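Local structure of glutamic acid/alanine-rich protein (Trypanosoma congolense, 2Y44) at residues V30-E35 against E175-A180; E101-L106 against T117-C122. The protein is a surface protein of the parasite whose largely helical ectodomain probably forms part of the coat on the trypanosome cell. One frame throughout, in Å; residues are numbered along the deposited sequence.

Contact 1 (V30-E35 against E175-A180). Unlike the reference sequence in segment 175-180: Tyr178 (reference Ser).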
ATOM      1  N   VAL A  30      -3.988  -9.115   5.608  1.00 13.53           N
ATOM      2  CA  VAL A  30      -4.959  -9.868   6.411  1.00 16.01           C
ATOM      3  C   VAL A  30      -5.246 -11.225   5.781  1.00 15.24           C
ATOM      4  O   VAL A  30      -5.315 -12.225   6.510  1.00 17.57           O
ATOM      5  CB  VAL A  30      -6.276  -9.065   6.622  1.00 15.67           C
ATOM      6  CG1 VAL A  30      -7.441  -9.983   7.089  1.00 19.17           C
ATOM      7  CG2 VAL A  30      -6.038  -7.942   7.606  1.00 17.13           C
ATOM      8  N   SER A  31      -5.439 -11.274   4.458  1.00 15.45           N
ATOM      9  CA  SER A  31      -5.691 -12.581   3.799  1.00 18.87           C
ATOM     10  C   SER A  31      -4.457 -13.487   3.945  1.00 16.96           C
ATOM     11  O   SER A  31      -4.585 -14.699   4.192  1.00 16.69           O
ATOM     12  CB  SER A  31      -6.069 -12.417   2.335  1.00 20.69           C
ATOM     13  OG  SER A  31      -6.257 -13.678   1.704  1.00 25.96           O
ATOM     14  N   SER A  32      -3.278 -12.925   3.732  1.00 18.22           N
ATOM     15  CA  SER A  32      -2.052 -13.704   3.917  1.00 16.36           C
ATOM     16  C   SER A  32      -1.946 -14.286   5.316  1.00 17.29           C
ATOM     17  O   SER A  32      -1.548 -15.447   5.475  1.00 16.22           O
ATOM     18  CB  SER A  32      -0.782 -12.890   3.615  1.00 17.49           C
ATOM     19  OG  SER A  32      -0.690 -12.590   2.237  1.00 18.65           O
ATOM     20  N   ALA A  33      -2.208 -13.468   6.339  1.00 14.73           N
ATOM     21  CA  ALA A  33      -2.070 -13.973   7.746  1.00 13.26           C
ATOM     22  C   ALA A  33      -3.125 -15.029   8.067  1.00 14.95           C
ATOM     23  O   ALA A  33      -2.834 -16.005   8.769  1.00 14.31           O
ATOM     24  CB  ALA A  33      -2.174 -12.829   8.756  1.00 13.89           C
ATOM     25  N   ARG A  34      -4.299 -14.882   7.453  1.00 14.80           N
ATOM     26  CA  ARG A  34      -5.358 -15.877   7.597  1.00 16.04           C
ATOM     27  C   ARG A  34      -4.907 -17.196   6.998  1.00 14.92           C
ATOM     28  O   ARG A  34      -5.064 -18.232   7.618  1.00 14.25           O
ATOM     29  CB  ARG A  34      -6.688 -15.402   6.962  1.00 17.10           C
ATOM     30  CG  ARG A  34      -7.740 -16.516   6.821  1.00 21.24           C
ATOM     31  CD  ARG A  34      -8.798 -16.128   5.780  1.00 31.70           C
ATOM     32  NE  ARG A  34      -8.287 -16.332   4.424  1.00 42.87           N
ATOM     33  CZ  ARG A  34      -8.571 -15.565   3.377  1.00 46.80           C
ATOM     34  NH1 ARG A  34      -9.417 -14.545   3.491  1.00 47.55           N
ATOM     35  NH2 ARG A  34      -8.033 -15.849   2.197  1.00 47.13           N
ATOM     36  N   GLU A  35      -4.363 -17.157   5.790  1.00 16.99           N
ATOM     37  CA  GLU A  35      -3.892 -18.367   5.165  1.00 16.80           C
ATOM     38  C   GLU A  35      -2.746 -18.979   5.952  1.00 15.56           C
ATOM     39  O   GLU A  35      -2.623 -20.215   6.059  1.00 14.64           O
ATOM     40  CB  GLU A  35      -3.472 -18.107   3.738  1.00 16.32           C
ATOM     41  CG  GLU A  35      -4.656 -17.685   2.855  1.00 23.04           C
ATOM     42  CD  GLU A  35      -4.237 -17.468   1.423  1.00 31.71           C
ATOM     43  OE1 GLU A  35      -3.661 -18.406   0.847  1.00 36.27           O
ATOM     44  OE2 GLU A  35      -4.452 -16.357   0.890  1.00 38.86           O
ATOM     45  N   GLU A 175       5.356 -13.592   2.010  1.00 15.75           N
ATOM     46  CA  GLU A 175       6.492 -14.521   2.271  1.00 16.77           C
ATOM     47  C   GLU A 175       6.195 -15.393   3.475  1.00 15.49           C
ATOM     48  O   GLU A 175       6.487 -16.594   3.472  1.00 15.97           O
ATOM     49  CB  GLU A 175       7.807 -13.766   2.466  1.00 18.77           C
ATOM     50  CG  GLU A 175       8.971 -14.622   3.058  1.00 17.48           C
ATOM     51  CD  GLU A 175       9.489 -15.705   2.105  1.00 23.11           C
ATOM     52  OE1 GLU A 175       9.102 -15.733   0.903  1.00 21.90           O
ATOM     53  OE2 GLU A 175      10.312 -16.540   2.572  1.00 24.59           O
ATOM     54  N   ALA A 176       5.545 -14.810   4.472  1.00 14.06           N
ATOM     55  CA  ALA A 176       5.225 -15.539   5.681  1.00 16.60           C
ATOM     56  C   ALA A 176       4.188 -16.626   5.384  1.00 15.61           C
ATOM     57  O   ALA A 176       4.342 -17.748   5.827  1.00 14.49           O
ATOM     58  CB  ALA A 176       4.718 -14.583   6.774  1.00 16.07           C
ATOM     59  N   LYS A 177       3.109 -16.265   4.697  1.00 17.76           N
ATOM     60  CA  LYS A 177       2.156 -17.283   4.164  1.00 16.66           C
ATOM     61  C   LYS A 177       2.826 -18.388   3.351  1.00 16.76           C
ATOM     62  O   LYS A 177       2.552 -19.578   3.573  1.00 18.40           O
ATOM     63  CB  LYS A 177       1.023 -16.628   3.374  1.00 16.97           C
ATOM     64  CG  LYS A 177       0.221 -17.563   2.455  1.00 22.05           C
ATOM     65  CD  LYS A 177      -0.759 -16.742   1.620  1.00 28.17           C
ATOM     66  CE  LYS A 177      -0.065 -15.951   0.495  1.00 35.68           C
ATOM     67  NZ  LYS A 177      -0.843 -14.724   0.118  1.00 37.66           N
ATOM     68  N   TYR A 178       3.753 -18.013   2.460  1.00 16.46           N
ATOM     69  CA  TYR A 178       4.429 -18.988   1.622  1.00 16.71           C
ATOM     70  C   TYR A 178       5.279 -19.975   2.456  1.00 16.81           C
ATOM     71  O   TYR A 178       5.224 -21.186   2.252  1.00 17.41           O
ATOM     72  CB  TYR A 178       5.275 -18.255   0.582  1.00 14.24           C
ATOM     73  CG  TYR A 178       5.988 -19.174  -0.389  1.00 16.14           C
ATOM     74  CD1 TYR A 178       5.277 -19.852  -1.382  1.00 24.27           C
ATOM     75  CD2 TYR A 178       7.346 -19.442  -0.245  1.00 15.66           C
ATOM     76  CE1 TYR A 178       5.929 -20.708  -2.265  1.00 22.98           C
ATOM     77  CE2 TYR A 178       8.016 -20.263  -1.148  1.00 20.89           C
ATOM     78  CZ  TYR A 178       7.300 -20.905  -2.134  1.00 21.26           C
ATOM     79  OH  TYR A 178       7.956 -21.786  -2.980  1.00 24.56           O
ATOM     80  N   GLU A 179       6.030 -19.470   3.421  1.00 16.52           N
ATOM     81  CA  GLU A 179       6.761 -20.378   4.322  1.00 16.18           C
ATOM     82  C   GLU A 179       5.847 -21.263   5.161  1.00 15.18           C
ATOM     83  O   GLU A 179       6.153 -22.455   5.382  1.00 17.05           O
ATOM     84  CB  GLU A 179       7.644 -19.590   5.262  1.00 17.67           C
ATOM     85  CG  GLU A 179       8.876 -18.980   4.601  1.00 19.91           C
ATOM     86  CD  GLU A 179       9.831 -18.444   5.647  1.00 25.68           C
ATOM     87  OE1 GLU A 179      10.639 -19.229   6.208  1.00 30.95           O
ATOM     88  OE2 GLU A 179       9.712 -17.250   5.958  1.00 29.57           O
ATOM     89  N   ALA A 180       4.711 -20.702   5.598  1.00 13.85           N
ATOM     90  CA  ALA A 180       3.772 -21.461   6.461  1.00 17.27           C
ATOM     91  C   ALA A 180       3.225 -22.655   5.687  1.00 18.88           C
ATOM     92  O   ALA A 180       3.246 -23.800   6.164  1.00 18.12           O
ATOM     93  CB  ALA A 180       2.624 -20.571   6.917  1.00 15.17           C
TER
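Lys177 reaches across from helix 149-183 to Ser32 and Glu35, one turn apart on helix 18-53. The polar link is a single hydrogen bond, given by NZ of Lys177 to OG of Ser32 at 3.0 Å. A small hydroxyl suits this buried position, where the CA atoms of Ser32 and Lys177 come within 5.5 Å; OG also makes a weak bond to the carbonyl of Ala28.

Van der Waals contact is carried by the lysine's methylene chain. CB of Lys177 rests 3.5 Å from the carbonyl O of Ser32. CD of Lys177 lies 3.4 Å from OE1 of Glu35 and also packs on that residue's CB. The chain turns at chi3 (74°), which carries NZ to the serine hydroxyl while CD stays against the glutamate.

The charges are less tightly coupled: OE2 of Glu35 is 4.0 Å from NZ of Lys177, beyond a salt bridge, and takes a weak hydrogen bond from OG of Ser31. On the side facing helix 57-107, Ala33 and Ala176 both pack on Ala74, completing a three-helix arrangement. The lysine therefore joins the helices by one directed bond and aliphatic packing, with the nearby carboxylate probably adding diffuse electrostatic attraction.

Contact 2 (E101-L106 against T117-C122)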
ATOM      1  N   GLU A 101      -8.269  21.853  -4.019  1.00 14.70           N
ATOM      2  CA  GLU A 101      -8.719  23.243  -3.963  1.00 16.37           C
ATOM      3  C   GLU A 101      -8.033  24.057  -5.043  1.00 16.34           C
ATOM      4  O   GLU A 101      -8.682  24.866  -5.724  1.00 15.93           O
ATOM      5  CB  GLU A 101      -8.479  23.859  -2.592  1.00 15.83           C
ATOM      6  CG  GLU A 101      -8.786  25.361  -2.526  1.00 21.30           C
ATOM      7  CD  GLU A 101     -10.275  25.689  -2.687  1.00 24.78           C
ATOM      8  OE1 GLU A 101     -11.145  24.778  -2.600  1.00 24.53           O
ATOM      9  OE2 GLU A 101     -10.575  26.885  -2.863  1.00 29.91           O
ATOM     10  N   SER A 102      -6.735  23.804  -5.245  1.00 16.09           N
ATOM     11  CA  SER A 102      -6.039  24.447  -6.378  1.00 17.77           C
ATOM     12  C   SER A 102      -6.753  24.204  -7.703  1.00 17.17           C
ATOM     13  O   SER A 102      -6.898  25.123  -8.529  1.00 16.92           O
ATOM     14  CB  SER A 102      -4.573  23.998  -6.469  1.00 19.42           C
ATOM     15  OG  SER A 102      -3.834  24.495  -5.360  1.00 22.21           O
ATOM     16  N   LEU A 103      -7.212  22.971  -7.900  1.00 15.03           N
ATOM     17  CA  LEU A 103      -7.748  22.587  -9.202  1.00 15.83           C
ATOM     18  C   LEU A 103      -9.145  23.176  -9.329  1.00 16.72           C
ATOM     19  O   LEU A 103      -9.511  23.668 -10.414  1.00 18.02           O
ATOM     20  CB  LEU A 103      -7.810  21.072  -9.318  1.00 16.46           C
ATOM     21  CG  LEU A 103      -6.447  20.457  -9.703  1.00 16.10           C
ATOM     22  CD1 LEU A 103      -6.447  18.977  -9.325  1.00 18.20           C
ATOM     23  CD2 LEU A 103      -6.082  20.699 -11.171  1.00 16.99           C
ATOM     24  N   ARG A 104      -9.918  23.155  -8.236  1.00 15.68           N
ATOM     25  CA  ARG A 104     -11.295  23.700  -8.349  1.00 18.87           C
ATOM     26  C   ARG A 104     -11.313  25.200  -8.560  1.00 19.52           C
ATOM     27  O   ARG A 104     -12.235  25.722  -9.187  1.00 17.22           O
ATOM     28  CB  ARG A 104     -12.247  23.261  -7.226  1.00 20.03           C
ATOM     29  CG  ARG A 104     -12.060  23.903  -5.895  1.00 20.36           C
ATOM     30  CD  ARG A 104     -13.235  23.518  -4.919  1.00 21.83           C
ATOM     31  NE  ARG A 104     -13.300  22.062  -4.763  1.00 19.08           N
ATOM     32  CZ  ARG A 104     -12.646  21.383  -3.814  1.00 22.66           C
ATOM     33  NH1 ARG A 104     -11.995  22.026  -2.868  1.00 20.28           N
ATOM     34  NH2 ARG A 104     -12.691  20.066  -3.771  1.00 22.62           N
ATOM     35  N   LEU A 105     -10.283  25.894  -8.087  1.00 19.20           N
ATOM     36  CA  LEU A 105     -10.165  27.335  -8.342  1.00 20.11           C
ATOM     37  C   LEU A 105      -9.821  27.593  -9.796  1.00 21.26           C
ATOM     38  O   LEU A 105     -10.369  28.514 -10.427  1.00 21.90           O
ATOM     39  CB  LEU A 105      -9.132  27.967  -7.392  1.00 21.62           C
ATOM     40  CG  LEU A 105      -9.543  28.062  -5.915  1.00 23.90           C
ATOM     41  CD1 LEU A 105      -8.307  28.382  -5.067  1.00 30.92           C
ATOM     42  CD2 LEU A 105     -10.715  29.092  -5.672  1.00 24.73           C
ATOM     43  N   LEU A 106      -8.984  26.720 -10.363  1.00 18.64           N
ATOM     44  CA  LEU A 106      -8.598  26.849 -11.771  1.00 18.46           C
ATOM     45  C   LEU A 106      -9.780  26.565 -12.670  1.00 19.03           C
ATOM     46  O   LEU A 106      -9.859  27.091 -13.774  1.00 20.77           O
ATOM     47  CB  LEU A 106      -7.428  25.902 -12.113  1.00 20.04           C
ATOM     48  CG  LEU A 106      -6.053  26.347 -11.618  1.00 23.65           C
ATOM     49  CD1 LEU A 106      -5.031  25.151 -11.658  1.00 18.13           C
ATOM     50  CD2 LEU A 106      -5.576  27.497 -12.491  1.00 25.96           C
ATOM     51  N   THR A 117     -11.086  23.639 -18.400  1.00 23.71           N
ATOM     52  CA  THR A 117     -11.549  22.313 -18.778  1.00 23.36           C
ATOM     53  C   THR A 117     -10.681  21.210 -18.182  1.00 23.12           C
ATOM     54  O   THR A 117     -11.209  20.201 -17.709  1.00 23.14           O
ATOM     55  CB  THR A 117     -11.589  22.172 -20.309  1.00 24.78           C
ATOM     56  OG1 THR A 117     -12.515  23.137 -20.851  1.00 24.12           O
ATOM     57  CG2 THR A 117     -11.999  20.757 -20.714  1.00 25.81           C
ATOM     58  N   ALA A 118      -9.354  21.380 -18.275  1.00 21.45           N
ATOM     59  CA  ALA A 118      -8.413  20.393 -17.733  1.00 21.10           C
ATOM     60  C   ALA A 118      -8.626  20.294 -16.211  1.00 20.06           C
ATOM     61  O   ALA A 118      -8.667  19.180 -15.653  1.00 20.54           O
ATOM     62  CB  ALA A 118      -6.962  20.808 -18.046  1.00 20.70           C
ATOM     63  N   ALA A 119      -8.823  21.446 -15.562  1.00 17.93           N
ATOM     64  CA  ALA A 119      -9.122  21.453 -14.131  1.00 16.83           C
ATOM     65  C   ALA A 119     -10.491  20.837 -13.783  1.00 17.18           C
ATOM     66  O   ALA A 119     -10.592  20.012 -12.867  1.00 14.76           O
ATOM     67  CB  ALA A 119      -8.959  22.855 -13.521  1.00 16.31           C
ATOM     68  N   LYS A 120     -11.526  21.227 -14.536  1.00 16.85           N
ATOM     69  CA  LYS A 120     -12.868  20.753 -14.236  1.00 18.82           C
ATOM     70  C   LYS A 120     -12.960  19.237 -14.434  1.00 19.17           C
ATOM     71  O   LYS A 120     -13.578  18.535 -13.620  1.00 22.22           O
ATOM     72  CB  LYS A 120     -13.901  21.478 -15.098  1.00 20.61           C
ATOM     73  CG  LYS A 120     -15.325  21.028 -14.817  1.00 19.93           C
ATOM     74  CD  LYS A 120     -16.259  21.498 -15.930  1.00 19.08           C
ATOM     75  CE  LYS A 120     -17.720  21.236 -15.498  1.00 18.30           C
ATOM     76  NZ  LYS A 120     -18.617  21.894 -16.502  1.00 20.29           N
ATOM     77  N   LYS A 121     -12.325  18.723 -15.479  1.00 19.52           N
ATOM     78  CA  LYS A 121     -12.444  17.308 -15.776  1.00 22.54           C
ATOM     79  C   LYS A 121     -11.526  16.479 -14.862  1.00 21.22           C
ATOM     80  O   LYS A 121     -11.594  15.261 -14.850  1.00 22.70           O
ATOM     81  CB  LYS A 121     -12.213  17.024 -17.260  1.00 24.30           C
ATOM     82  CG  LYS A 121     -10.782  17.125 -17.716  1.00 27.82           C
ATOM     83  CD  LYS A 121     -10.223  15.735 -18.025  1.00 37.90           C
ATOM     84  CE  LYS A 121      -9.473  15.161 -16.808  1.00 39.42           C
ATOM     85  NZ  LYS A 121      -8.748  13.914 -17.124  1.00 37.91           N
ATOM     86  N   CYS A 122     -10.821  17.145 -13.954  1.00 17.70           N
ATOM     87  CA  CYS A 122      -9.955  16.406 -13.028  1.00 17.51           C
ATOM     88  C   CYS A 122     -10.676  15.810 -11.804  1.00 18.24           C
ATOM     89  O   CYS A 122     -10.385  16.141 -10.680  1.00 18.88           O
ATOM     90  CB  CYS A 122      -8.722  17.215 -12.611  1.00 16.30           C
ATOM     91  SG  CYS A 122      -7.501  16.093 -11.828  1.00 16.42           S
TER
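Ala119 sets its methyl group against one turn of helix 57-107, between the backbone of Leu103 and the side chain of Leu106. This is the tight part of the contact. CB of Ala119 lies 3.3 Å from the carbonyl O of Leu103 and 3.7 Å from CB of Leu106, and the CA atoms of Leu103 and Ala119 are 5.2 Å apart. A methyl suits such close backbones because it fills the interface without holding them apart.

Toward the end of helix 113-120 the packing passes from methyl to sulfur. CD1 of Leu103 meets SG of Cys122 at 4.0 Å, whereas its other methyl, CD2, makes a looser approach of 4.3 Å to CB of Ala119. The sulfur is placed by a chi1 of -165°, with SG anti to the backbone N, and is joined in a disulfide to Cys9 of helix 2-16. Leu103 also touches Ala12 and Arg16 of that helix, and Leu106 touches Val5, so the leucines serve a three-helix junction.

The outward side has a different chemistry. Arg104 and Lys120 direct their CB atoms away from the opposing segment, which leaves their charged ends on the exposed surface rather than in the apolar interface. Arg104 turns back along its own helix: NH1 gives a hydrogen bond of 2.9 Å to OE1 of Glu101 as part of a salt bridge, with an N-H...O angle of 154° and the oxygen 9° out of the guanidinium plane. This pair braces one helix rather than joining two.

No hydrogen bond crosses between the segments. Their association thus rests on close van der Waals fit, a methyl against a backbone carbonyl and against leucine carbons, while the disulfide covalently fixes the cysteine sulfur to helix 2-16 beside the leucine.

Contacts 1 and 2 lie on opposite sides of the chain's centre, with their own centres 43 Å apart and no atoms touching. Contact 1, partly buried, joins two long helices distant in sequence; contact 2 lies within the loop that contact 1 closes and joins helix 57-107 to the short helix that follows. Helix 57-107 is common to both neighbourhoods: it lies beside contact 1 and supplies one segment of contact 2. The chemistry differs in step with burial here. A lysine and polar partners suit the partly exposed bundle flank, whereas leucine, alanine and a disulfide cysteine suit the buried junction, although contact 2 is farther from the chain's centre.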